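Side-chain contact in flagellin (Burkholderia pseudomallei, PDB 4CFI), which is the subunit that probably polymerises into the filament of the bacterial flagellum and is a target of the immune response: residues 105-110 with 236-241. Residues are numbered along the deposited sequence; the frame is centred on the assembly and turned at random. Where two conformers were deposited one is given.
Sequences MVQTGQ and SIDNAL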
ATOM      1  N   MET A 105      -0.767   3.924  -3.976  1.00  6.99           N
ATOM      2  CA  MET A 105       0.480   4.428  -3.422  1.00  6.69           C
ATOM      3  C   MET A 105       0.594   4.067  -1.951  1.00  7.08           C
ATOM      4  O   MET A 105      -0.405   3.968  -1.251  1.00  7.69           O
ATOM      5  CB  MET A 105       0.549   5.960  -3.592  1.00  6.97           C
ATOM      6  CG  MET A 105       0.513   6.424  -5.045  1.00  7.50           C
ATOM      7  SD  MET A 105       0.423   8.213  -5.236  1.00  7.03           S
ATOM      8  CE  MET A 105      -1.130   8.614  -4.429  1.00  8.35           C
ATOM      9  N   VAL A 106       1.821   3.916  -1.472  1.00  6.55           N
ATOM     10  CA  VAL A 106       2.044   3.654  -0.057  1.00  6.72           C
ATOM     11  C   VAL A 106       1.686   4.900   0.766  1.00  6.58           C
ATOM     12  O   VAL A 106       2.064   6.009   0.406  1.00  7.69           O
ATOM     13  CB  VAL A 106       3.510   3.279   0.203  1.00  7.40           C
ATOM     14  CG1 VAL A 106       3.702   2.933   1.675  1.00  7.69           C
ATOM     15  CG2 VAL A 106       3.967   2.096  -0.651  1.00  8.83           C
ATOM     16  N   GLN A 107       0.929   4.725   1.843  0.62  6.92           N
ATOM     17  CA  GLN A 107       0.608   5.849   2.727  0.62  7.77           C
ATOM     18  C   GLN A 107       1.879   6.473   3.278  0.62  7.08           C
ATOM     19  O   GLN A 107       2.889   5.804   3.427  0.62  7.26           O
ATOM     20  CB  GLN A 107      -0.276   5.412   3.887  0.62  9.65           C
ATOM     21  CG  GLN A 107       0.431   4.497   4.869  0.62 12.86           C
ATOM     22  CD  GLN A 107      -0.482   4.013   5.974  0.62 15.18           C
ATOM     23  OE1 GLN A 107      -0.618   2.807   6.184  0.62 18.72           O
ATOM     24  NE2 GLN A 107      -1.111   4.946   6.686  0.62 13.16           N
ATOM     25  N   THR A 108       1.826   7.753   3.593  1.00  6.37           N
ATOM     26  CA  THR A 108       3.008   8.463   4.056  1.00  6.23           C
ATOM     27  C   THR A 108       3.572   7.902   5.372  1.00  6.80           C
ATOM     28  O   THR A 108       2.830   7.383   6.234  1.00  8.35           O
ATOM     29  CB  THR A 108       2.727   9.967   4.199  1.00  7.06           C
ATOM     30  OG1 THR A 108       3.953  10.640   4.397  1.00  7.67           O
ATOM     31  CG2 THR A 108       1.733  10.298   5.355  1.00  9.10           C
ATOM     32  N   GLY A 109       4.898   7.967   5.494  1.00  6.92           N
ATOM     33  CA  GLY A 109       5.574   7.684   6.760  1.00  7.49           C
ATOM     34  C   GLY A 109       6.028   6.256   6.985  1.00  7.75           C
ATOM     35  O   GLY A 109       6.451   5.931   8.093  1.00  9.14           O
ATOM     36  N   GLN A 110       5.942   5.408   5.968  0.50  7.27           N
ATOM     37  CA  GLN A 110       6.292   3.999   6.113  0.50  8.28           C
ATOM     38  C   GLN A 110       7.711   3.768   5.592  0.50  7.86           C
ATOM     39  O   GLN A 110       8.075   4.226   4.506  0.50  8.20           O
ATOM     40  CB  GLN A 110       5.282   3.145   5.353  0.50  8.48           C
ATOM     41  CG  GLN A 110       3.853   3.343   5.838  0.50 11.12           C
ATOM     42  CD  GLN A 110       3.590   2.565   7.110  0.50 14.20           C
ATOM     43  OE1 GLN A 110       3.378   3.151   8.166  0.50 17.67           O
ATOM     44  NE2 GLN A 110       3.643   1.231   7.018  0.50 17.60           N
ATOM     45  N   SER A 236      -0.718  -3.111   0.329  1.00 10.23           N
ATOM     46  CA  SER A 236      -1.949  -3.244  -0.434  1.00 10.15           C
ATOM     47  C   SER A 236      -3.154  -3.424   0.470  1.00 10.13           C
ATOM     48  O   SER A 236      -4.202  -2.806   0.232  1.00 10.09           O
ATOM     49  CB  SER A 236      -1.843  -4.417  -1.403  1.00 10.47           C
ATOM     50  OG  SER A 236      -2.948  -4.460  -2.298  1.00 10.76           O
ATOM     51  N   ILE A 237      -3.036  -4.271   1.496  1.00 10.32           N
ATOM     52  CA  ILE A 237      -4.133  -4.484   2.435  1.00 10.28           C
ATOM     53  C   ILE A 237      -4.414  -3.229   3.264  1.00 10.58           C
ATOM     54  O   ILE A 237      -5.580  -2.904   3.515  1.00 10.83           O
ATOM     55  CB  ILE A 237      -3.870  -5.705   3.347  1.00 10.33           C
ATOM     56  CG1 ILE A 237      -3.890  -7.009   2.523  1.00 11.14           C
ATOM     57  CG2 ILE A 237      -4.863  -5.751   4.512  1.00 11.45           C
ATOM     58  CD1 ILE A 237      -5.242  -7.341   1.938  1.00 10.96           C
ATOM     59  N   ASP A 238      -3.371  -2.528   3.716  1.00 10.51           N
ATOM     60  CA  ASP A 238      -3.605  -1.261   4.404  1.00  9.60           C
ATOM     61  C   ASP A 238      -4.483  -0.333   3.532  1.00  8.87           C
ATOM     62  O   ASP A 238      -5.433   0.299   4.016  1.00  9.79           O
ATOM     63  CB  ASP A 238      -2.283  -0.564   4.775  1.00 10.33           C
ATOM     64  CG  ASP A 238      -1.577  -1.185   5.975  1.00 12.33           C
ATOM     65  OD1 ASP A 238      -2.177  -1.994   6.717  1.00 15.17           O
ATOM     66  OD2 ASP A 238      -0.395  -0.831   6.162  1.00 14.43           O
ATOM     67  N   ASN A 239      -4.164  -0.261   2.243  1.00  8.40           N
ATOM     68  CA  ASN A 239      -4.912   0.583   1.318  1.00  7.82           C
ATOM     69  C   ASN A 239      -6.324   0.084   1.076  1.00  7.73           C
ATOM     70  O   ASN A 239      -7.261   0.869   1.026  1.00  8.21           O
ATOM     71  CB  ASN A 239      -4.146   0.727   0.008  1.00  8.05           C
ATOM     72  CG  ASN A 239      -2.887   1.559   0.170  1.00  8.62           C
ATOM     73  OD1 ASN A 239      -2.623   2.125   1.242  1.00  9.62           O
ATOM     74  ND2 ASN A 239      -2.103   1.634  -0.867  1.00  8.21           N
ATOM     75  N   ALA A 240      -6.483  -1.221   0.912  1.00  8.27           N
ATOM     76  CA  ALA A 240      -7.813  -1.801   0.723  1.00  8.04           C
ATOM     77  C   ALA A 240      -8.695  -1.557   1.949  1.00  8.00           C
ATOM     78  O   ALA A 240      -9.873  -1.223   1.814  1.00  8.30           O
ATOM     79  CB  ALA A 240      -7.704  -3.287   0.426  1.00  8.61           C
ATOM     80  N   LEU A 241      -8.144  -1.742   3.143  1.00  8.75           N
ATOM     81  CA  LEU A 241      -8.892  -1.482   4.373  1.00  9.34           C
ATOM     82  C   LEU A 241      -9.301  -0.018   4.486  1.00  9.01           C
ATOM     83  O   LEU A 241     -10.395   0.268   4.952  1.00 10.47           O
ATOM     84  CB  LEU A 241      -8.144  -1.950   5.636  1.00 10.97           C
ATOM     85  CG  LEU A 241      -8.234  -3.463   5.875  1.00 13.38           C
ATOM     86  CD1 LEU A 241      -7.187  -3.890   6.890  1.00 15.13           C
ATOM     87  CD2 LEU A 241      -9.632  -3.862   6.329  1.00 15.06           C
TER
HETATM   88  O   HOH W   1      -0.035   2.109   2.442  1.00 10.81           O
HETATM   89  O   HOH W   2       0.911   0.802   4.547  1.00 18.70           O
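N239 meets the backbone of M105 through its amide. ND2 of N239 gives a hydrogen bond to O of M105 at 2.9 Å. The bond is bent, with an N-H...O angle of 144°, and the donor sits above the carbonyl plane, 52° out of it. The same ND2 also bonds to O of G103, so two loop carbonyls grip one amide nitrogen and should fix which way the amide is turned. OD1 of N239 reaches the loop through a water, which donates to it and accepts from N of Q107, 2.9 Å from each of these two atoms. In one of the two conformers of Q107, a second water links the side chains, donating to OE1 of Q107 at 3.0 Å and to OD2 of D238 at 2.6 Å. In this conformer the Q107 amide and the D238 carboxylate stand nearly perpendicular, 82° apart. The chain of Q107, extended beyond CG, carries OE1 toward D238, and the water completes the link. The other carboxylate oxygen, OD1 of D238, forms a salt bridge with R24 of helix 2-31. This small, largely polar and water-mediated contact ties the loop between strands 87-92 and 111-119 to helix 227-257, whose I237 and L241 pack on helix 2-31.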